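Long-range contact in putative oxidoreductase (Salmonella enterica subsp. enterica serovar Typhimurium, PDB 3NX4), which binds NADP and probably acts as an NADPH-dependent acryloyl-CoA reductase of the medium-chain dehydrogenase/reductase family: residues Val110-Ile124 with Trp279-Tyr291. Residues are numbered along the deposited sequence; the frame is centred on the assembly and turned at random.
Sequences VALPAGLSSRNAMII and WARLVKDLPESFY
With chi1 of -75° in Asn120 and a similar torsion in Tyr291, both side chains swing anti to their own carbonyl carbons, and the amide of Asn120 comes to lie flat over one face of the Tyr291 ring. The two planes are 16° apart. Asn120 CG stands 3.4 Å above the ring, displaced toward its rim: an offset amide-aromatic stack. Phe290 CD2 lies over the opposite face, 4.2 Å above the ring and toward its rim. Water 1 ties the amide to 279-291 as well, accepting from Asn120 ND2 at 2.9 Å and donating to OE1 of the poorly ordered Glu288.

Ile124 touches four side chains: Trp279, Leu282, Leu286 and Tyr291. Its CG2, anti to the backbone N, lies 3.7 Å from Trp279 CZ3 and meets Leu282 CD1 tip to tip. Ile124 CG1 packs on Leu286 CD1 at 3.8 Å, while Ile124 CD1 sits at the Tyr291 edge, in the ring plane. Leu282 CD1 also covers one indole face of Trp279, and Ala121 O approaches the indole edge, 3.6 Å from Trp279 CH2.

Further along, Val283 packs its two methyls against the Pro113-Leu116 type II turn: CG2 touches Leu116 CB at 3.7 Å, and CG1 rests against the Ala114 carbonyl. Gly115 takes the third position of the turn with a positive phi, bringing no side chain to crowd Ala114 O or Val283 CG1.

The axes of 118-124 and 279-285 run at 103°, 11.7 Å apart at their closest, a spacing bridged by Ile124, Trp279 and Leu282. Phe129 stacks on Trp279, strand 82-86 lies beside Val110 and Pro113, and helix 158-169 packs on Leu286 and Phe290 from the cofactor-binding side. Taken whole, the contact is consistent with a seam between the GroES-like part, with loop 112-117 beside strand 82-86, and the nucleotide-binding part.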
ATOM      1  N   VAL A 110       9.419  18.345 -20.483  1.00 32.71           N
ATOM      2  CA  VAL A 110       9.632  17.081 -21.156  1.00 33.45           C
ATOM      3  C   VAL A 110       9.639  17.348 -22.658  1.00 36.11           C
ATOM      4  O   VAL A 110       8.712  17.972 -23.174  1.00 34.63           O
ATOM      5  CB  VAL A 110       8.492  16.103 -20.821  1.00 35.63           C
ATOM      6  CG1 VAL A 110       8.625  14.826 -21.617  1.00 35.40           C
ATOM      7  CG2 VAL A 110       8.473  15.816 -19.329  1.00 37.03           C
ATOM      8  N   ALA A 111      10.674  16.900 -23.363  1.00 31.70           N
ATOM      9  CA  ALA A 111      10.673  17.034 -24.826  1.00 33.26           C
ATOM     10  C   ALA A 111       9.453  16.295 -25.382  1.00 36.56           C
ATOM     11  O   ALA A 111       9.149  15.183 -24.951  1.00 37.31           O
ATOM     12  CB  ALA A 111      11.954  16.480 -25.420  1.00 36.57           C
ATOM     13  N   LEU A 112       8.733  16.913 -26.313  1.00 38.02           N
ATOM     14  CA  LEU A 112       7.506  16.299 -26.829  1.00 32.92           C
ATOM     15  C   LEU A 112       7.822  14.933 -27.428  1.00 37.34           C
ATOM     16  O   LEU A 112       8.596  14.840 -28.386  1.00 38.83           O
ATOM     17  CB  LEU A 112       6.858  17.195 -27.887  1.00 34.34           C
ATOM     18  CG  LEU A 112       5.533  16.645 -28.430  1.00 33.31           C
ATOM     19  CD1 LEU A 112       4.472  16.658 -27.346  1.00 33.51           C
ATOM     20  CD2 LEU A 112       5.067  17.453 -29.643  1.00 32.41           C
ATOM     21  N   PRO A 113       7.238  13.864 -26.862  1.00 38.13           N
ATOM     22  CA  PRO A 113       7.647  12.522 -27.293  1.00 44.96           C
ATOM     23  C   PRO A 113       7.378  12.317 -28.776  1.00 43.34           C
ATOM     24  O   PRO A 113       6.390  12.826 -29.285  1.00 49.67           O
ATOM     25  CB  PRO A 113       6.757  11.591 -26.452  1.00 38.50           C
ATOM     26  CG  PRO A 113       6.365  12.404 -25.268  1.00 33.21           C
ATOM     27  CD  PRO A 113       6.261  13.821 -25.757  1.00 34.68           C
ATOM     28  N   ALA A 114       8.255  11.593 -29.459  1.00 42.15           N
ATOM     29  CA  ALA A 114       8.001  11.224 -30.843  1.00 44.66           C
ATOM     30  C   ALA A 114       6.708  10.419 -30.909  1.00 43.85           C
ATOM     31  O   ALA A 114       6.442   9.589 -30.043  1.00 44.71           O
ATOM     32  CB  ALA A 114       9.151  10.414 -31.393  1.00 53.82           C
ATOM     33  N   GLY A 115       5.909  10.672 -31.938  1.00 43.34           N
ATOM     34  CA  GLY A 115       4.634  10.009 -32.096  1.00 45.24           C
ATOM     35  C   GLY A 115       3.488  10.695 -31.374  1.00 46.03           C
ATOM     36  O   GLY A 115       2.334  10.312 -31.544  1.00 48.20           O
ATOM     37  N   LEU A 116       3.786  11.705 -30.566  1.00 34.87           N
ATOM     38  CA  LEU A 116       2.730  12.383 -29.817  1.00 35.95           C
ATOM     39  C   LEU A 116       2.579  13.832 -30.266  1.00 36.86           C
ATOM     40  O   LEU A 116       3.542  14.597 -30.213  1.00 38.25           O
ATOM     41  CB  LEU A 116       3.032  12.334 -28.316  1.00 35.48           C
ATOM     42  CG  LEU A 116       1.921  12.780 -27.365  1.00 34.94           C
ATOM     43  CD1 LEU A 116       0.703  11.863 -27.501  1.00 30.19           C
ATOM     44  CD2 LEU A 116       2.419  12.798 -25.916  1.00 34.25           C
ATOM     45  N   SER A 117       1.374  14.210 -30.694  1.00 37.91           N
ATOM     46  CA  SER A 117       1.119  15.592 -31.087  1.00 39.91           C
ATOM     47  C   SER A 117       1.018  16.466 -29.846  1.00 33.76           C
ATOM     48  O   SER A 117       0.680  15.997 -28.774  1.00 33.45           O
ATOM     49  CB  SER A 117      -0.160  15.708 -31.921  1.00 40.17           C
ATOM     50  OG  SER A 117      -1.317  15.650 -31.094  1.00 37.79           O
ATOM     51  N   SER A 118       1.321  17.744 -30.002  1.00 33.51           N
ATOM     52  CA  SER A 118       1.198  18.702 -28.912  1.00 32.65           C
ATOM     53  C   SER A 118      -0.243  18.713 -28.368  1.00 31.58           C
ATOM     54  O   SER A 118      -0.464  18.751 -27.154  1.00 31.22           O
ATOM     55  CB  SER A 118       1.616  20.096 -29.418  1.00 42.40           C
ATOM     56  OG  SER A 118       1.596  21.062 -28.386  1.00 45.99           O
ATOM     57  N   ARG A 119      -1.224  18.655 -29.271  1.00 31.94           N
ATOM     58  CA  ARG A 119      -2.631  18.650 -28.871  1.00 33.26           C
ATOM     59  C   ARG A 119      -2.977  17.397 -28.058  1.00 35.16           C
ATOM     60  O   ARG A 119      -3.639  17.468 -27.017  1.00 32.39           O
ATOM     61  CB  ARG A 119      -3.555  18.781 -30.100  1.00 32.39           C
ATOM     62  CG  ARG A 119      -5.050  18.876 -29.753  1.00 33.40           C
ATOM     63  CD  ARG A 119      -5.912  19.008 -31.014  1.00 34.18           C
ATOM     64  NE  ARG A 119      -7.313  19.271 -30.689  1.00 36.98           N
ATOM     65  CZ  ARG A 119      -8.248  18.331 -30.533  1.00 43.81           C
ATOM     66  NH1 ARG A 119      -7.943  17.050 -30.686  1.00 37.68           N
ATOM     67  NH2 ARG A 119      -9.498  18.675 -30.242  1.00 37.13           N
ATOM     68  N   ASN A 120      -2.515  16.246 -28.526  1.00 33.90           N
ATOM     69  CA  ASN A 120      -2.780  15.000 -27.812  1.00 31.43           C
ATOM     70  C   ASN A 120      -2.081  14.901 -26.462  1.00 30.37           C
ATOM     71  O   ASN A 120      -2.590  14.253 -25.545  1.00 29.05           O
ATOM     72  CB  ASN A 120      -2.469  13.790 -28.685  1.00 30.15           C
ATOM     73  CG  ASN A 120      -3.531  13.572 -29.755  1.00 32.89           C
ATOM     74  OD1 ASN A 120      -4.623  14.128 -29.668  1.00 35.58           O
ATOM     75  ND2 ASN A 120      -3.216  12.769 -30.764  1.00 34.34           N
ATOM     76  N   ALA A 121      -0.926  15.555 -26.346  1.00 30.59           N
ATOM     77  CA  ALA A 121      -0.172  15.571 -25.100  1.00 28.34           C
ATOM     78  C   ALA A 121      -1.013  16.187 -23.991  1.00 30.37           C
ATOM     79  O   ALA A 121      -0.906  15.801 -22.826  1.00 29.10           O
ATOM     80  CB  ALA A 121       1.144  16.356 -25.275  1.00 24.13           C
HETATM   81  N   MSE A 122      -1.851  17.148 -24.360  1.00 27.74           N
HETATM   82  CA  MSE A 122      -2.676  17.861 -23.387  1.00 30.72           C
HETATM   83  C   MSE A 122      -4.049  17.206 -23.179  1.00 29.88           C
HETATM   84  O   MSE A 122      -4.641  17.330 -22.108  1.00 31.40           O
HETATM   85  CB  MSE A 122      -2.819  19.335 -23.771  1.00 25.48           C
HETATM   86  CG  MSE A 122      -1.520  20.132 -23.554  1.00 23.38           C
HETATM   87 SE   MSE A 122      -1.048  20.112 -21.670  0.75 33.11          SE
HETATM   88  CE  MSE A 122       0.400  18.790 -21.704  1.00 28.00           C
ATOM     89  N   ILE A 123      -4.548  16.507 -24.188  1.00 24.01           N
ATOM     90  CA  ILE A 123      -5.705  15.642 -23.954  1.00 22.93           C
ATOM     91  C   ILE A 123      -5.333  14.647 -22.851  1.00 28.81           C
ATOM     92  O   ILE A 123      -6.137  14.347 -21.968  1.00 26.55           O
ATOM     93  CB  ILE A 123      -6.168  14.921 -25.232  1.00 29.09           C
ATOM     94  CG1 ILE A 123      -6.710  15.953 -26.242  1.00 28.86           C
ATOM     95  CG2 ILE A 123      -7.253  13.854 -24.895  1.00 28.09           C
ATOM     96  CD1 ILE A 123      -7.144  15.365 -27.562  1.00 31.31           C
ATOM     97  N   ILE A 124      -4.094  14.163 -22.888  1.00 29.21           N
ATOM     98  CA  ILE A 124      -3.582  13.325 -21.805  1.00 26.16           C
ATOM     99  C   ILE A 124      -3.437  14.148 -20.527  1.00 28.65           C
ATOM    100  O   ILE A 124      -4.133  13.896 -19.536  1.00 27.05           O
ATOM    101  CB  ILE A 124      -2.242  12.677 -22.184  1.00 32.85           C
ATOM    102  CG1 ILE A 124      -2.443  11.717 -23.360  1.00 27.82           C
ATOM    103  CG2 ILE A 124      -1.624  11.937 -20.977  1.00 27.41           C
ATOM    104  CD1 ILE A 124      -1.131  11.304 -24.022  1.00 29.47           C
ATOM    105  N   TRP A 279       5.412   8.704 -20.325  1.00 27.43           N
ATOM    106  CA  TRP A 279       5.062   9.338 -21.600  1.00 32.13           C
ATOM    107  C   TRP A 279       5.276   8.382 -22.772  1.00 28.33           C
ATOM    108  O   TRP A 279       4.420   8.240 -23.632  1.00 31.73           O
ATOM    109  CB  TRP A 279       5.816  10.668 -21.804  1.00 32.42           C
ATOM    110  CG  TRP A 279       5.219  11.767 -20.987  1.00 28.46           C
ATOM    111  CD1 TRP A 279       5.760  12.345 -19.872  1.00 31.46           C
ATOM    112  CD2 TRP A 279       3.931  12.379 -21.177  1.00 27.84           C
ATOM    113  NE1 TRP A 279       4.901  13.296 -19.372  1.00 29.08           N
ATOM    114  CE2 TRP A 279       3.768  13.332 -20.149  1.00 26.72           C
ATOM    115  CE3 TRP A 279       2.910  12.227 -22.126  1.00 25.33           C
ATOM    116  CZ2 TRP A 279       2.630  14.131 -20.042  1.00 27.07           C
ATOM    117  CZ3 TRP A 279       1.765  13.026 -22.018  1.00 28.15           C
ATOM    118  CH2 TRP A 279       1.638  13.963 -20.982  1.00 30.42           C
ATOM    119  N   ALA A 280       6.417   7.707 -22.786  1.00 32.47           N
ATOM    120  CA  ALA A 280       6.672   6.711 -23.816  1.00 29.49           C
ATOM    121  C   ALA A 280       5.581   5.624 -23.836  1.00 30.87           C
ATOM    122  O   ALA A 280       5.151   5.199 -24.904  1.00 33.28           O
ATOM    123  CB  ALA A 280       8.049   6.092 -23.619  1.00 31.77           C
ATOM    124  N   ARG A 281       5.134   5.178 -22.662  1.00 25.32           N
ATOM    125  CA  ARG A 281       4.095   4.135 -22.590  1.00 26.65           C
ATOM    126  C   ARG A 281       2.744   4.651 -23.098  1.00 32.81           C
ATOM    127  O   ARG A 281       2.016   3.940 -23.794  1.00 33.06           O
ATOM    128  CB  ARG A 281       3.939   3.588 -21.159  1.00 22.37           C
ATOM    129  CG  ARG A 281       5.072   2.631 -20.694  1.00 24.65           C
ATOM    130  CD  ARG A 281       4.958   1.241 -21.312  1.00 30.52           C
ATOM    131  NE  ARG A 281       3.632   0.634 -21.122  1.00 30.94           N
ATOM    132  CZ  ARG A 281       3.273  -0.086 -20.059  1.00 32.33           C
ATOM    133  NH1 ARG A 281       4.143  -0.300 -19.082  1.00 27.25           N
ATOM    134  NH2 ARG A 281       2.044  -0.602 -19.976  1.00 28.55           N
ATOM    135  N   LEU A 282       2.409   5.883 -22.736  1.00 28.81           N
ATOM    136  CA  LEU A 282       1.186   6.512 -23.220  1.00 30.95           C
ATOM    137  C   LEU A 282       1.135   6.549 -24.750  1.00 34.36           C
ATOM    138  O   LEU A 282       0.129   6.192 -25.357  1.00 29.08           O
ATOM    139  CB  LEU A 282       1.049   7.926 -22.645  1.00 30.15           C
ATOM    140  CG  LEU A 282       0.588   7.974 -21.180  1.00 24.84           C
ATOM    141  CD1 LEU A 282       0.945   9.321 -20.583  1.00 28.59           C
ATOM    142  CD2 LEU A 282      -0.924   7.700 -21.066  1.00 26.34           C
ATOM    143  N   VAL A 283       2.223   6.975 -25.375  1.00 35.04           N
ATOM    144  CA  VAL A 283       2.243   7.034 -26.827  1.00 38.67           C
ATOM    145  C   VAL A 283       1.955   5.647 -27.391  1.00 36.27           C
ATOM    146  O   VAL A 283       1.249   5.497 -28.385  1.00 35.38           O
ATOM    147  CB  VAL A 283       3.585   7.571 -27.351  1.00 42.05           C
ATOM    148  CG1 VAL A 283       3.647   7.448 -28.865  1.00 44.16           C
ATOM    149  CG2 VAL A 283       3.764   9.019 -26.916  1.00 36.38           C
ATOM    150  N   LYS A 284       2.484   4.628 -26.729  1.00 32.90           N
ATOM    151  CA  LYS A 284       2.314   3.260 -27.195  1.00 39.43           C
ATOM    152  C   LYS A 284       0.932   2.684 -26.885  1.00 39.74           C
ATOM    153  O   LYS A 284       0.356   1.975 -27.709  1.00 35.79           O
ATOM    154  CB  LYS A 284       3.407   2.365 -26.596  1.00 51.16           C
ATOM    155  CG  LYS A 284       3.303   0.900 -26.984  1.00 60.71           C
ATOM    156  CD  LYS A 284       4.434   0.078 -26.370  1.00 68.86           C
ATOM    157  CE  LYS A 284       4.335   0.009 -24.842  1.00 71.09           C
ATOM    158  NZ  LYS A 284       3.280  -0.931 -24.343  1.00 63.11           N
ATOM    159  N   ASP A 285       0.398   2.995 -25.706  1.00 33.43           N
ATOM    160  CA  ASP A 285      -0.741   2.248 -25.176  1.00 34.78           C
ATOM    161  C   ASP A 285      -2.130   2.887 -25.325  1.00 37.21           C
ATOM    162  O   ASP A 285      -3.141   2.196 -25.179  1.00 39.46           O
ATOM    163  CB  ASP A 285      -0.478   1.845 -23.719  1.00 33.26           C
ATOM    164  CG  ASP A 285       0.636   0.826 -23.600  1.00 33.33           C
ATOM    165  OD1 ASP A 285       0.926   0.151 -24.607  1.00 34.25           O
ATOM    166  OD2 ASP A 285       1.220   0.691 -22.509  1.00 37.99           O
ATOM    167  N   LEU A 286      -2.194   4.186 -25.604  1.00 31.19           N
ATOM    168  CA  LEU A 286      -3.493   4.816 -25.883  1.00 31.84           C
ATOM    169  C   LEU A 286      -3.858   4.704 -27.357  1.00 34.82           C
ATOM    170  O   LEU A 286      -3.107   5.148 -28.220  1.00 34.58           O
ATOM    171  CB  LEU A 286      -3.508   6.289 -25.483  1.00 35.56           C
ATOM    172  CG  LEU A 286      -3.793   6.699 -24.044  1.00 39.16           C
ATOM    173  CD1 LEU A 286      -3.867   8.216 -23.969  1.00 35.12           C
ATOM    174  CD2 LEU A 286      -5.097   6.084 -23.548  1.00 31.27           C
ATOM    175  N   PRO A 287      -5.030   4.121 -27.651  1.00 43.20           N
ATOM    176  CA  PRO A 287      -5.501   4.057 -29.040  1.00 43.06           C
ATOM    177  C   PRO A 287      -5.861   5.440 -29.573  1.00 37.94           C
ATOM    178  O   PRO A 287      -6.269   6.302 -28.792  1.00 40.49           O
ATOM    179  CB  PRO A 287      -6.764   3.191 -28.945  1.00 45.19           C
ATOM    180  CG  PRO A 287      -7.236   3.357 -27.539  1.00 46.57           C
ATOM    181  CD  PRO A 287      -5.988   3.526 -26.703  1.00 39.32           C
ATOM    182  N   GLU A 288      -5.713   5.641 -30.882  1.00 38.93           N
ATOM    183  CA  GLU A 288      -6.074   6.899 -31.525  1.00 45.85           C
ATOM    184  C   GLU A 288      -7.510   7.296 -31.195  1.00 43.53           C
ATOM    185  O   GLU A 288      -7.821   8.476 -31.010  1.00 36.10           O
ATOM    186  CB  GLU A 288      -5.915   6.779 -33.045  1.00 63.90           C
ATOM    187  CG  GLU A 288      -6.734   7.785 -33.840  1.00 81.21           C
ATOM    188  CD  GLU A 288      -6.382   9.227 -33.512  1.00 94.85           C
ATOM    189  OE1 GLU A 288      -5.177   9.565 -33.535  1.00101.55           O
ATOM    190  OE2 GLU A 288      -7.310  10.018 -33.224  1.00 93.61           O
ATOM    191  N   SER A 289      -8.385   6.300 -31.115  1.00 38.64           N
ATOM    192  CA  SER A 289      -9.788   6.548 -30.844  1.00 36.72           C
ATOM    193  C   SER A 289     -10.004   7.268 -29.513  1.00 40.73           C
ATOM    194  O   SER A 289     -11.004   7.963 -29.340  1.00 38.64           O
ATOM    195  CB  SER A 289     -10.571   5.232 -30.864  1.00 38.98           C
ATOM    196  OG  SER A 289     -10.189   4.402 -29.785  1.00 39.58           O
ATOM    197  N   PHE A 290      -9.079   7.096 -28.569  1.00 35.15           N
ATOM    198  CA  PHE A 290      -9.256   7.668 -27.236  1.00 30.86           C
ATOM    199  C   PHE A 290      -9.297   9.194 -27.274  1.00 33.10           C
ATOM    200  O   PHE A 290     -10.135   9.823 -26.629  1.00 32.25           O
ATOM    201  CB  PHE A 290      -8.131   7.223 -26.286  1.00 31.54           C
ATOM    202  CG  PHE A 290      -8.099   7.995 -25.005  1.00 27.91           C
ATOM    203  CD1 PHE A 290      -8.957   7.667 -23.965  1.00 35.35           C
ATOM    204  CD2 PHE A 290      -7.228   9.061 -24.843  1.00 28.73           C
ATOM    205  CE1 PHE A 290      -8.941   8.387 -22.783  1.00 28.55           C
ATOM    206  CE2 PHE A 290      -7.209   9.783 -23.668  1.00 34.27           C
ATOM    207  CZ  PHE A 290      -8.067   9.444 -22.635  1.00 29.38           C
ATOM    208  N   TYR A 291      -8.371   9.779 -28.020  1.00 31.09           N
ATOM    209  CA  TYR A 291      -8.228  11.231 -28.083  1.00 32.38           C
ATOM    210  C   TYR A 291      -9.514  11.890 -28.609  1.00 41.23           C
ATOM    211  O   TYR A 291      -9.953  12.924 -28.106  1.00 38.10           O
ATOM    212  CB  TYR A 291      -7.020  11.602 -28.950  1.00 32.75           C
ATOM    213  CG  TYR A 291      -5.718  10.984 -28.465  1.00 35.22           C
ATOM    214  CD1 TYR A 291      -5.022  11.534 -27.399  1.00 32.02           C
ATOM    215  CD2 TYR A 291      -5.193   9.846 -29.072  1.00 36.33           C
ATOM    216  CE1 TYR A 291      -3.836  10.968 -26.949  1.00 33.97           C
ATOM    217  CE2 TYR A 291      -4.003   9.276 -28.637  1.00 33.19           C
ATOM    218  CZ  TYR A 291      -3.328   9.837 -27.569  1.00 35.55           C
ATOM    219  OH  TYR A 291      -2.134   9.278 -27.122  1.00 33.97           O
TER
HETATM  220  O   HOH W   1      -5.233  12.227 -32.835  1.00 61.38           O